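PDB 4ZCF: type III restriction-modification enzyme EcoP15I Mod subunit from Escherichia coli, which methylates the second adenine of the DNA recognition site 5'-CAGCAG-3' at N6, using S-adenosyl-L-methionine, and joins the Res subunit for DNA restriction. Local coordinates for residues P74-A79 with L106-N111; T83-E88 with G506-Q511; N111-K116 with G554-T559; G576-I581 with N606-Y611. One frame throughout, in Å; residues are numbered along the deposited sequence.

Interaction 1 of 4, residues P74-A79 with L106-N111; sequences PKTLLA and LKHMVN
His108 carries most of this contact, sending its imidazole from helix 102-113 to Pro74 and Thr76, at the strand 76-80 side of the contact. With His108 CG anti to its own carbonyl carbon (chi1 -76°), the His108 and Thr76 side chains cross at about a right angle. NE2 donates a hydrogen bond to Thr76 OG1 at 2.9 Å, and the acceptor lies close to the ring plane, only 8° out of it. The carbonyl O of Thr76 sits at the same edge, beside CE1, so Thr76 borders the ring with two oxygens. Pro74 closes over one face, its CB 4.0 Å from the centroid of the His108 ring in a CH-pi contact. Thr76 OG1 has a second partner in Glu104 OE2, one turn earlier on the helix, which is likely to fix the hydroxyl and, through it, the imidazole. An alanine at His108 removes the donor to Thr76 OG1 and the ring under Pro74, and would probably loosen the helix against this edge of the sheet. The outer side is looser: exposed Pro74 brushes Lys107 with CG 3.9 Å from Lys107 CB, after which the extended lysine chain runs on to the carbonyl oxygens of Leu69 and Leu72. Inward, Leu512 of strand 508-514 touches both Thr76 and His108. Such packing of a helix against the border strand of a mixed sheet fits the Rossmann-like fold of the N6-adenine methyltransferases.

Interaction 2 of 4, residues T83-E88 with G506-Q511; sequences THNQQE and GFKVYQ
Asn85 meets Val509 with both ends of its amide. Val509 N donates to Asn85 OD1 at 2.7 Å, on a lone pair and nearly straight (164°), while Asn85 ND2 donates to Val509 O at 3.0 Å. The amide thus pairs with both backbone polar atoms of one residue, much as a neighbouring strand would. Beside it, His84, its CG anti to the backbone N (chi1 -171°), lays one ring face against Val509 CG2, 3.7 Å from the ring centroid. His84 NE2 makes a weak, bent bond to Phe507 O at 3.0 Å and also stands over a face of the Phe507 ring, the two planes inclined at 51°. A second shell is likely to steady these groups: Glu80 OE1 accepts a further bond from Asn85 ND2, and Asp81 OD1 receives the backbone N of His84. A leucine at Asn85 takes away the amide that pairs with Val509 N and O, and would probably loosen the helix on the strand. Lys508 lies with CB and CG alongside the Asn85 amide, its NZ going to Leu557 O. Helix 487-500 packs on His84 and Phe507 through Ile496, and strand 508-514 runs between strand 76-80, which leads into helix 82-86, and strand 96-99.

Interaction 3 of 4, residues N111-K116 with G554-T559; sequences NAYAEK and GSLLTT
Gly554 opens the segment as the first residue after helix 539-552 to leave helical backbone angles, its positive phi belonging to a Schellman motif. Its CA lies 3.6 Å from Asn111 O in a CA-H...O contact; a side chain here would crowd that oxygen as well as the carbonyl of the preceding residue. Asn111 reaches back to the same helix end, its ND2 bonded to Tyr552 O. At Ser555 the backbone takes over: its O faces Ala112 CB at 3.6 Å, while Ser555 OG is hydrogen-bonded to Cys550 O. Leu556 then extends CD2 over one face of the Tyr113 ring, 4.0 Å from the centroid and displaced toward the rim, in a CH-pi contact. The same methyl approaches Ala112 O, an oxygen that also accepts a bond from Lys116 NZ at 2.9 Å. Next, Leu557 N donates to Tyr113 OH at 2.7 Å, arriving near the plane of the ring, so the phenol is held by a methyl over its face and an N-H at its hydroxyl tip. Leu557 CB packs on that oxygen too. From Leu556 to Thr559 the chain folds into a type I beta turn, closed by Thr559 N to Leu556 O at 2.9 Å. Together these features describe two helix C-terminal ends meeting, one finished by a Schellman motif, where helix 102-113 of the methyltransferase fold joins the EcoP15I-type C-terminal domain.

Interaction 4 of 4, residues G576-I581 with N606-Y611; sequences GRLYLI and NKVVFY
The Tyr611 ring has Ile581 O at its edge and in its plane, 3.7 Å from CD2, while Ile581 CG2 also packs on CD2. Tyr579 meets Val609 obliquely, CD2 lying 3.9 Å from Val609 CB; its OH goes to Asp553. The Phe610 ring swings away from strand 577-580 to meet Phe615, leaving Phe610 CB on Leu580 CB. The backbones carrying these groups form a regular parallel ladder. Leu578 N and Leu580 N donate to Lys607 O and Val609 O, and Val609 N and Tyr611 N return bonds to Leu578 O and Leu580 O. At its start Gly576 O accepts Asn606 N at 2.9 Å and, weakly, Lys607 N; a CB on Gly576 would clash with Asn606 ND2. Leu578, Leu580 and Val608 share one face of the sheet, Val608 CG1 touching both leucines. With helix 587-598 the strands form a beta-alpha-beta unit. On the opposite face Arg577 and Lys607 run side by side, Arg577 NE 4.2 Å from Lys607 NZ. Such like charges would repel, but Lys607 pairs with Asp553, and Arg577 with Asp575 of its own chain and Glu134 of the neighbouring Res subunit, so these acids probably make the pair tolerable at the subunit boundary.

Interactions 1, 2 and 3 form a touching cluster, whereas interaction 4 lies at its flank. Interactions 1 and 3 have centres about 11 Å apart and share helix 102-113 and Asn111; interaction 2 lies about 19 Å from interaction 1 by centres, tied to it through neighbouring strands 76-80 and 508-514 of the large mixed sheet. Along the chain interaction 1 closes before 3 opens, while interaction 2 crosses both, bringing residues more than 400 positions apart together. Interaction 4, about 18 Å from interaction 3 by centres, belongs to a separate five-stranded sheet in the C-terminal domain; Ser555 packs on Arg577 between them. Together they trace a route from methyltransferase sheet to C-terminal domain.

Interaction 1 of 4, residues P74-A79 with L106-N111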
# COMPACT_ATOMS: atom_id res chain seq x y z
N PRO A 74 -4.76 -12.85 -21.84
CA PRO A 74 -3.89 -14.01 -22.06
C PRO A 74 -4.02 -14.58 -23.48
O PRO A 74 -5.13 -14.64 -24.02
CB PRO A 74 -4.31 -15.01 -20.98
CG PRO A 74 -5.03 -14.20 -19.97
CD PRO A 74 -5.70 -13.10 -20.73
N LYS A 75 -2.87 -14.88 -24.09
CA LYS A 75 -2.61 -15.42 -25.43
C LYS A 75 -2.30 -16.94 -25.33
O LYS A 75 -1.91 -17.55 -26.33
CB LYS A 75 -1.32 -14.73 -25.96
CG LYS A 75 -1.47 -13.67 -27.04
CD LYS A 75 -0.08 -13.19 -27.45
CE LYS A 75 -0.08 -12.26 -28.65
NZ LYS A 75 1.28 -11.70 -28.91
N THR A 76 -2.36 -17.51 -24.11
CA THR A 76 -1.97 -18.89 -23.84
C THR A 76 -3.03 -19.69 -23.09
O THR A 76 -4.08 -19.17 -22.70
CB THR A 76 -0.66 -18.88 -22.99
OG1 THR A 76 -0.84 -18.07 -21.82
CG2 THR A 76 0.56 -18.41 -23.76
N LEU A 77 -2.73 -20.97 -22.87
CA LEU A 77 -3.50 -21.90 -22.06
C LEU A 77 -2.54 -22.46 -20.99
O LEU A 77 -1.32 -22.28 -21.07
CB LEU A 77 -4.09 -23.05 -22.91
CG LEU A 77 -4.89 -22.75 -24.18
CD1 LEU A 77 -5.45 -24.03 -24.77
CD2 LEU A 77 -6.07 -21.79 -23.92
N LEU A 78 -3.09 -23.19 -20.02
CA LEU A 78 -2.34 -23.83 -18.96
C LEU A 78 -2.58 -25.34 -18.96
O LEU A 78 -3.69 -25.80 -19.26
CB LEU A 78 -2.70 -23.24 -17.58
CG LEU A 78 -1.70 -23.53 -16.45
CD1 LEU A 78 -0.53 -22.58 -16.50
CD2 LEU A 78 -2.37 -23.51 -15.11
N ALA A 79 -1.54 -26.11 -18.66
CA ALA A 79 -1.59 -27.55 -18.56
C ALA A 79 -0.64 -27.99 -17.48
O ALA A 79 0.29 -27.26 -17.14
CB ALA A 79 -1.23 -28.20 -19.88
N LEU A 106 0.24 -14.74 -14.04
CA LEU A 106 -0.57 -13.97 -13.07
C LEU A 106 -1.94 -13.63 -13.64
O LEU A 106 -2.93 -13.74 -12.93
CB LEU A 106 0.15 -12.69 -12.62
CG LEU A 106 1.37 -12.81 -11.73
CD1 LEU A 106 2.09 -11.49 -11.65
CD2 LEU A 106 0.99 -13.31 -10.36
N LYS A 107 -2.02 -13.27 -14.95
CA LYS A 107 -3.29 -13.02 -15.65
C LYS A 107 -4.23 -14.23 -15.63
O LYS A 107 -5.44 -14.04 -15.50
CB LYS A 107 -3.07 -12.55 -17.08
CG LYS A 107 -2.54 -11.12 -17.19
CD LYS A 107 -2.24 -10.80 -18.63
CE LYS A 107 -1.76 -9.39 -18.81
NZ LYS A 107 -1.44 -9.13 -20.24
N HIS A 108 -3.68 -15.48 -15.71
CA HIS A 108 -4.51 -16.70 -15.64
C HIS A 108 -5.04 -16.95 -14.19
O HIS A 108 -6.03 -17.69 -14.00
CB HIS A 108 -3.72 -17.95 -16.11
CG HIS A 108 -3.54 -18.07 -17.59
ND1 HIS A 108 -4.52 -18.60 -18.39
CD2 HIS A 108 -2.46 -17.80 -18.36
CE1 HIS A 108 -4.03 -18.58 -19.62
NE2 HIS A 108 -2.80 -18.09 -19.64
N MET A 109 -4.35 -16.39 -13.17
CA MET A 109 -4.71 -16.62 -11.76
C MET A 109 -5.86 -15.76 -11.26
O MET A 109 -6.53 -16.16 -10.31
CB MET A 109 -3.49 -16.46 -10.85
CG MET A 109 -2.35 -17.39 -11.22
SD MET A 109 -0.86 -17.21 -10.20
CE MET A 109 -1.55 -17.55 -8.54
N VAL A 110 -6.09 -14.61 -11.90
CA VAL A 110 -7.09 -13.60 -11.55
C VAL A 110 -8.49 -14.13 -11.24
O VAL A 110 -9.04 -13.80 -10.19
CB VAL A 110 -7.06 -12.41 -12.53
CG1 VAL A 110 -8.18 -11.42 -12.24
CG2 VAL A 110 -5.71 -11.70 -12.47
N ASN A 111 -9.04 -15.00 -12.12
CA ASN A 111 -10.38 -15.56 -11.88
C ASN A 111 -10.46 -16.45 -10.68
O ASN A 111 -11.53 -16.53 -10.08
CB ASN A 111 -10.91 -16.30 -13.10
CG ASN A 111 -11.08 -15.44 -14.33
OD1 ASN A 111 -10.79 -14.24 -14.35
ND2 ASN A 111 -11.54 -16.07 -15.40

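Interaction 2 of 4, residues T83-E88 with G506-Q511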
# COMPACT_ATOMS: atom_id res chain seq x y z
N THR A 83 3.28 -36.34 -15.58
CA THR A 83 4.27 -37.26 -15.00
C THR A 83 4.56 -36.84 -13.54
O THR A 83 4.25 -37.60 -12.61
CB THR A 83 5.54 -37.37 -15.89
OG1 THR A 83 5.18 -37.51 -17.26
CG2 THR A 83 6.44 -38.54 -15.49
N HIS A 84 5.06 -35.59 -13.36
CA HIS A 84 5.36 -35.00 -12.06
C HIS A 84 4.15 -35.04 -11.07
O HIS A 84 4.31 -35.50 -9.95
CB HIS A 84 5.93 -33.56 -12.21
CG HIS A 84 6.44 -32.97 -10.92
ND1 HIS A 84 7.79 -33.00 -10.59
CD2 HIS A 84 5.77 -32.41 -9.89
CE1 HIS A 84 7.89 -32.45 -9.40
NE2 HIS A 84 6.70 -32.09 -8.94
N ASN A 85 2.98 -34.55 -11.49
CA ASN A 85 1.82 -34.47 -10.59
C ASN A 85 1.24 -35.79 -10.11
O ASN A 85 0.64 -35.82 -9.03
CB ASN A 85 0.74 -33.55 -11.15
CG ASN A 85 1.23 -32.18 -11.54
OD1 ASN A 85 2.32 -31.76 -11.16
ND2 ASN A 85 0.46 -31.48 -12.35
N GLN A 86 1.41 -36.86 -10.89
CA GLN A 86 0.90 -38.20 -10.58
C GLN A 86 1.80 -38.96 -9.59
O GLN A 86 1.37 -39.99 -9.05
CB GLN A 86 0.65 -39.03 -11.86
CG GLN A 86 -0.68 -38.68 -12.55
CD GLN A 86 -1.14 -39.76 -13.52
OE1 GLN A 86 -1.44 -40.90 -13.14
NE2 GLN A 86 -1.28 -39.39 -14.79
N GLN A 87 3.03 -38.46 -9.34
CA GLN A 87 3.93 -39.09 -8.38
C GLN A 87 3.35 -38.95 -6.98
O GLN A 87 2.71 -37.94 -6.69
CB GLN A 87 5.37 -38.57 -8.50
CG GLN A 87 6.06 -39.10 -9.75
CD GLN A 87 7.49 -38.67 -9.87
OE1 GLN A 87 8.36 -39.14 -9.14
NE2 GLN A 87 7.78 -37.82 -10.85
N GLU A 88 3.44 -40.02 -6.18
CA GLU A 88 2.88 -40.10 -4.83
C GLU A 88 3.13 -38.82 -3.98
O GLU A 88 2.17 -38.30 -3.41
CB GLU A 88 3.37 -41.38 -4.11
CG GLU A 88 2.38 -41.91 -3.08
CD GLU A 88 1.20 -42.73 -3.57
OE1 GLU A 88 0.87 -42.68 -4.79
OE2 GLU A 88 0.60 -43.44 -2.73
N GLY A 506 6.10 -32.48 -1.36
CA GLY A 506 5.71 -32.38 -2.76
C GLY A 506 5.11 -31.06 -3.20
O GLY A 506 4.74 -30.21 -2.38
N PHE A 507 4.97 -30.91 -4.53
CA PHE A 507 4.41 -29.75 -5.21
C PHE A 507 3.94 -30.18 -6.61
O PHE A 507 4.53 -31.09 -7.19
CB PHE A 507 5.46 -28.60 -5.32
CG PHE A 507 6.69 -28.94 -6.14
CD1 PHE A 507 7.69 -29.74 -5.61
CD2 PHE A 507 6.84 -28.45 -7.43
CE1 PHE A 507 8.80 -30.07 -6.38
CE2 PHE A 507 7.96 -28.77 -8.19
CZ PHE A 507 8.94 -29.58 -7.66
N LYS A 508 2.92 -29.48 -7.16
CA LYS A 508 2.42 -29.73 -8.50
C LYS A 508 3.04 -28.75 -9.49
O LYS A 508 3.32 -27.61 -9.14
CB LYS A 508 0.89 -29.68 -8.53
CG LYS A 508 0.24 -31.00 -8.12
CD LYS A 508 -1.24 -30.90 -7.75
CE LYS A 508 -2.18 -30.45 -8.85
NZ LYS A 508 -3.58 -30.30 -8.34
N VAL A 509 3.32 -29.24 -10.71
CA VAL A 509 3.90 -28.45 -11.81
C VAL A 509 2.78 -28.15 -12.84
O VAL A 509 1.93 -29.00 -13.10
CB VAL A 509 5.17 -29.09 -12.46
CG1 VAL A 509 5.71 -28.26 -13.63
CG2 VAL A 509 6.27 -29.28 -11.43
N TYR A 510 2.78 -26.92 -13.35
CA TYR A 510 1.89 -26.37 -14.36
C TYR A 510 2.75 -25.56 -15.29
O TYR A 510 3.81 -25.08 -14.87
CB TYR A 510 0.82 -25.48 -13.72
CG TYR A 510 -0.30 -26.29 -13.13
CD1 TYR A 510 -1.38 -26.69 -13.91
CD2 TYR A 510 -0.25 -26.74 -11.82
CE1 TYR A 510 -2.41 -27.47 -13.37
CE2 TYR A 510 -1.25 -27.55 -11.28
CZ TYR A 510 -2.32 -27.93 -12.07
OH TYR A 510 -3.33 -28.68 -11.52
N GLN A 511 2.34 -25.45 -16.55
CA GLN A 511 3.08 -24.72 -17.58
C GLN A 511 2.16 -24.04 -18.60
O GLN A 511 1.05 -24.51 -18.85
CB GLN A 511 4.07 -25.65 -18.30
CG GLN A 511 3.43 -26.92 -18.90
CD GLN A 511 4.50 -27.91 -19.22
OE1 GLN A 511 5.25 -27.77 -20.19
NE2 GLN A 511 4.63 -28.91 -18.36

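Interaction 3 of 4, residues N111-K116 with G554-T559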
# COMPACT_ATOMS: atom_id res chain seq x y z
N ASN A 111 -9.04 -15.00 -12.12
CA ASN A 111 -10.38 -15.56 -11.88
C ASN A 111 -10.46 -16.45 -10.68
O ASN A 111 -11.53 -16.53 -10.08
CB ASN A 111 -10.91 -16.30 -13.10
CG ASN A 111 -11.08 -15.44 -14.33
OD1 ASN A 111 -10.79 -14.24 -14.35
ND2 ASN A 111 -11.54 -16.07 -15.40
N ALA A 112 -9.35 -17.13 -10.33
CA ALA A 112 -9.35 -18.07 -9.20
C ALA A 112 -8.69 -17.56 -7.92
O ALA A 112 -9.15 -17.90 -6.83
CB ALA A 112 -8.75 -19.42 -9.63
N TYR A 113 -7.62 -16.74 -8.06
CA TYR A 113 -6.74 -16.23 -7.00
C TYR A 113 -6.90 -14.80 -6.57
O TYR A 113 -6.20 -14.38 -5.64
CB TYR A 113 -5.27 -16.59 -7.28
CG TYR A 113 -5.06 -18.08 -7.27
CD1 TYR A 113 -4.79 -18.76 -6.09
CD2 TYR A 113 -5.24 -18.84 -8.43
CE1 TYR A 113 -4.64 -20.14 -6.07
CE2 TYR A 113 -5.14 -20.23 -8.41
CZ TYR A 113 -4.82 -20.87 -7.24
OH TYR A 113 -4.66 -22.24 -7.23
N ALA A 114 -7.68 -14.00 -7.24
CA ALA A 114 -8.08 -12.75 -6.67
C ALA A 114 -9.11 -13.04 -5.62
O ALA A 114 -9.91 -13.90 -5.82
CB ALA A 114 -8.66 -11.89 -7.74
N GLU A 115 -9.16 -12.30 -4.53
CA GLU A 115 -8.03 -11.85 -3.75
C GLU A 115 -7.82 -12.89 -2.69
O GLU A 115 -8.51 -12.91 -1.71
CB GLU A 115 -8.43 -10.55 -3.05
CG GLU A 115 -9.50 -9.71 -3.75
CD GLU A 115 -10.16 -8.64 -2.89
OE1 GLU A 115 -10.83 -8.98 -1.92
OE2 GLU A 115 -10.05 -7.46 -3.21
N LYS A 116 -6.85 -13.77 -2.87
CA LYS A 116 -6.69 -14.93 -2.01
C LYS A 116 -5.33 -15.14 -1.42
O LYS A 116 -5.20 -15.97 -0.52
CB LYS A 116 -7.12 -16.22 -2.75
CG LYS A 116 -8.52 -16.17 -3.30
CD LYS A 116 -9.36 -17.35 -2.86
CE LYS A 116 -10.80 -17.16 -3.30
NZ LYS A 116 -10.89 -16.91 -4.78
N GLY A 554 -12.86 -20.28 -12.22
CA GLY A 554 -12.65 -19.83 -10.85
C GLY A 554 -12.19 -20.84 -9.82
O GLY A 554 -12.14 -20.52 -8.63
N SER A 555 -11.86 -22.07 -10.26
CA SER A 555 -11.42 -23.12 -9.33
C SER A 555 -9.89 -23.07 -9.14
O SER A 555 -9.16 -22.98 -10.12
CB SER A 555 -11.86 -24.51 -9.80
OG SER A 555 -13.05 -24.50 -10.57
N LEU A 556 -9.43 -23.14 -7.87
CA LEU A 556 -8.00 -23.12 -7.51
C LEU A 556 -7.30 -24.35 -8.08
O LEU A 556 -7.90 -25.43 -8.07
CB LEU A 556 -7.80 -23.14 -5.97
CG LEU A 556 -8.62 -22.19 -5.09
CD1 LEU A 556 -8.71 -22.73 -3.67
CD2 LEU A 556 -8.04 -20.79 -5.10
N LEU A 557 -6.02 -24.21 -8.50
CA LEU A 557 -5.24 -25.35 -9.04
C LEU A 557 -5.08 -26.53 -8.07
O LEU A 557 -4.66 -27.60 -8.49
CB LEU A 557 -3.89 -24.92 -9.64
CG LEU A 557 -3.96 -23.90 -10.79
CD1 LEU A 557 -2.57 -23.40 -11.17
CD2 LEU A 557 -4.65 -24.49 -12.01
N THR A 558 -5.46 -26.35 -6.81
CA THR A 558 -5.39 -27.38 -5.77
C THR A 558 -6.69 -28.19 -5.65
O THR A 558 -6.65 -29.32 -5.15
CB THR A 558 -4.89 -26.80 -4.43
OG1 THR A 558 -5.76 -25.73 -4.00
CG2 THR A 558 -3.45 -26.34 -4.50
N THR A 559 -7.83 -27.61 -6.11
CA THR A 559 -9.15 -28.24 -6.15
C THR A 559 -9.06 -29.50 -7.05
O THR A 559 -8.45 -29.43 -8.13
CB THR A 559 -10.22 -27.23 -6.64
OG1 THR A 559 -10.15 -26.03 -5.87
CG2 THR A 559 -11.64 -27.77 -6.59

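Interaction 4 of 4, residues G576-I581 with N606-Y611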
# COMPACT_ATOMS: atom_id res chain seq x y z
N GLY A 576 -18.47 -27.80 -8.10
CA GLY A 576 -19.86 -27.67 -8.52
C GLY A 576 -20.14 -27.64 -10.02
O GLY A 576 -21.30 -27.73 -10.41
N ARG A 577 -19.10 -27.49 -10.87
CA ARG A 577 -19.30 -27.48 -12.31
C ARG A 577 -18.92 -28.79 -13.00
O ARG A 577 -17.90 -29.40 -12.65
CB ARG A 577 -18.73 -26.21 -13.01
CG ARG A 577 -17.51 -25.57 -12.37
CD ARG A 577 -17.73 -24.11 -11.99
NE ARG A 577 -16.52 -23.53 -11.40
CZ ARG A 577 -16.41 -23.07 -10.15
NH1 ARG A 577 -17.45 -23.11 -9.33
NH2 ARG A 577 -15.27 -22.56 -9.73
N LEU A 578 -19.78 -29.26 -13.94
CA LEU A 578 -19.58 -30.52 -14.68
C LEU A 578 -19.17 -30.28 -16.13
O LEU A 578 -19.86 -29.58 -16.86
CB LEU A 578 -20.82 -31.42 -14.58
CG LEU A 578 -20.79 -32.74 -15.35
CD1 LEU A 578 -20.09 -33.85 -14.56
CD2 LEU A 578 -22.19 -33.18 -15.72
N TYR A 579 -18.06 -30.90 -16.55
CA TYR A 579 -17.51 -30.74 -17.90
C TYR A 579 -17.78 -31.90 -18.84
O TYR A 579 -17.48 -33.05 -18.53
CB TYR A 579 -16.00 -30.42 -17.83
CG TYR A 579 -15.71 -29.16 -17.05
CD1 TYR A 579 -15.68 -29.17 -15.65
CD2 TYR A 579 -15.53 -27.94 -17.69
CE1 TYR A 579 -15.45 -28.01 -14.92
CE2 TYR A 579 -15.31 -26.77 -16.97
CZ TYR A 579 -15.28 -26.81 -15.59
OH TYR A 579 -15.07 -25.66 -14.88
N LEU A 580 -18.33 -31.59 -20.01
CA LEU A 580 -18.58 -32.60 -21.05
C LEU A 580 -17.82 -32.16 -22.29
O LEU A 580 -18.33 -31.38 -23.09
CB LEU A 580 -20.08 -32.84 -21.33
CG LEU A 580 -21.06 -32.91 -20.16
CD1 LEU A 580 -22.48 -32.92 -20.67
CD2 LEU A 580 -20.80 -34.09 -19.28
N ILE A 581 -16.57 -32.64 -22.41
CA ILE A 581 -15.65 -32.31 -23.51
C ILE A 581 -15.75 -33.35 -24.64
O ILE A 581 -15.81 -32.96 -25.81
CB ILE A 581 -14.18 -32.11 -23.02
CG1 ILE A 581 -14.09 -31.39 -21.65
CG2 ILE A 581 -13.30 -31.46 -24.12
CD1 ILE A 581 -12.76 -30.71 -21.23
N ASN A 606 -24.18 -27.70 -10.08
CA ASN A 606 -25.09 -26.57 -10.25
C ASN A 606 -24.84 -25.86 -11.56
O ASN A 606 -25.56 -24.92 -11.91
CB ASN A 606 -24.92 -25.60 -9.07
CG ASN A 606 -23.49 -25.34 -8.69
OD1 ASN A 606 -22.80 -24.51 -9.31
ND2 ASN A 606 -22.99 -26.05 -7.69
N LYS A 607 -23.84 -26.31 -12.29
CA LYS A 607 -23.41 -25.74 -13.56
C LYS A 607 -22.90 -26.88 -14.44
O LYS A 607 -22.19 -27.77 -13.95
CB LYS A 607 -22.29 -24.70 -13.28
CG LYS A 607 -22.02 -23.70 -14.38
CD LYS A 607 -20.77 -22.88 -14.03
CE LYS A 607 -19.91 -22.58 -15.23
NZ LYS A 607 -18.52 -22.26 -14.86
N VAL A 608 -23.31 -26.90 -15.73
CA VAL A 608 -22.89 -27.92 -16.72
C VAL A 608 -22.24 -27.19 -17.89
O VAL A 608 -22.87 -26.34 -18.52
CB VAL A 608 -24.02 -28.90 -17.17
CG1 VAL A 608 -23.47 -30.01 -18.06
CG2 VAL A 608 -24.75 -29.50 -15.97
N VAL A 609 -20.95 -27.47 -18.13
CA VAL A 609 -20.14 -26.87 -19.20
C VAL A 609 -19.79 -27.94 -20.26
O VAL A 609 -19.23 -28.97 -19.91
CB VAL A 609 -18.85 -26.15 -18.66
CG1 VAL A 609 -18.21 -25.26 -19.71
CG2 VAL A 609 -19.15 -25.36 -17.39
N PHE A 610 -20.13 -27.71 -21.52
CA PHE A 610 -19.83 -28.68 -22.57
C PHE A 610 -19.10 -28.05 -23.76
O PHE A 610 -19.30 -26.88 -24.06
CB PHE A 610 -21.10 -29.45 -23.02
CG PHE A 610 -22.11 -28.60 -23.76
CD1 PHE A 610 -23.08 -27.88 -23.06
CD2 PHE A 610 -22.07 -28.47 -25.14
CE1 PHE A 610 -23.97 -27.04 -23.74
CE2 PHE A 610 -22.97 -27.65 -25.81
CZ PHE A 610 -23.91 -26.94 -25.10
N TYR A 611 -18.25 -28.83 -24.42
CA TYR A 611 -17.49 -28.38 -25.59
C TYR A 611 -18.37 -28.41 -26.88
O TYR A 611 -18.66 -29.48 -27.41
CB TYR A 611 -16.23 -29.25 -25.73
CG TYR A 611 -15.31 -28.90 -26.86
CD1 TYR A 611 -15.03 -27.58 -27.18
CD2 TYR A 611 -14.62 -29.89 -27.55
CE1 TYR A 611 -14.16 -27.25 -28.22
CE2 TYR A 611 -13.76 -29.57 -28.61
CZ TYR A 611 -13.53 -28.25 -28.93
OH TYR A 611 -12.64 -27.93 -29.93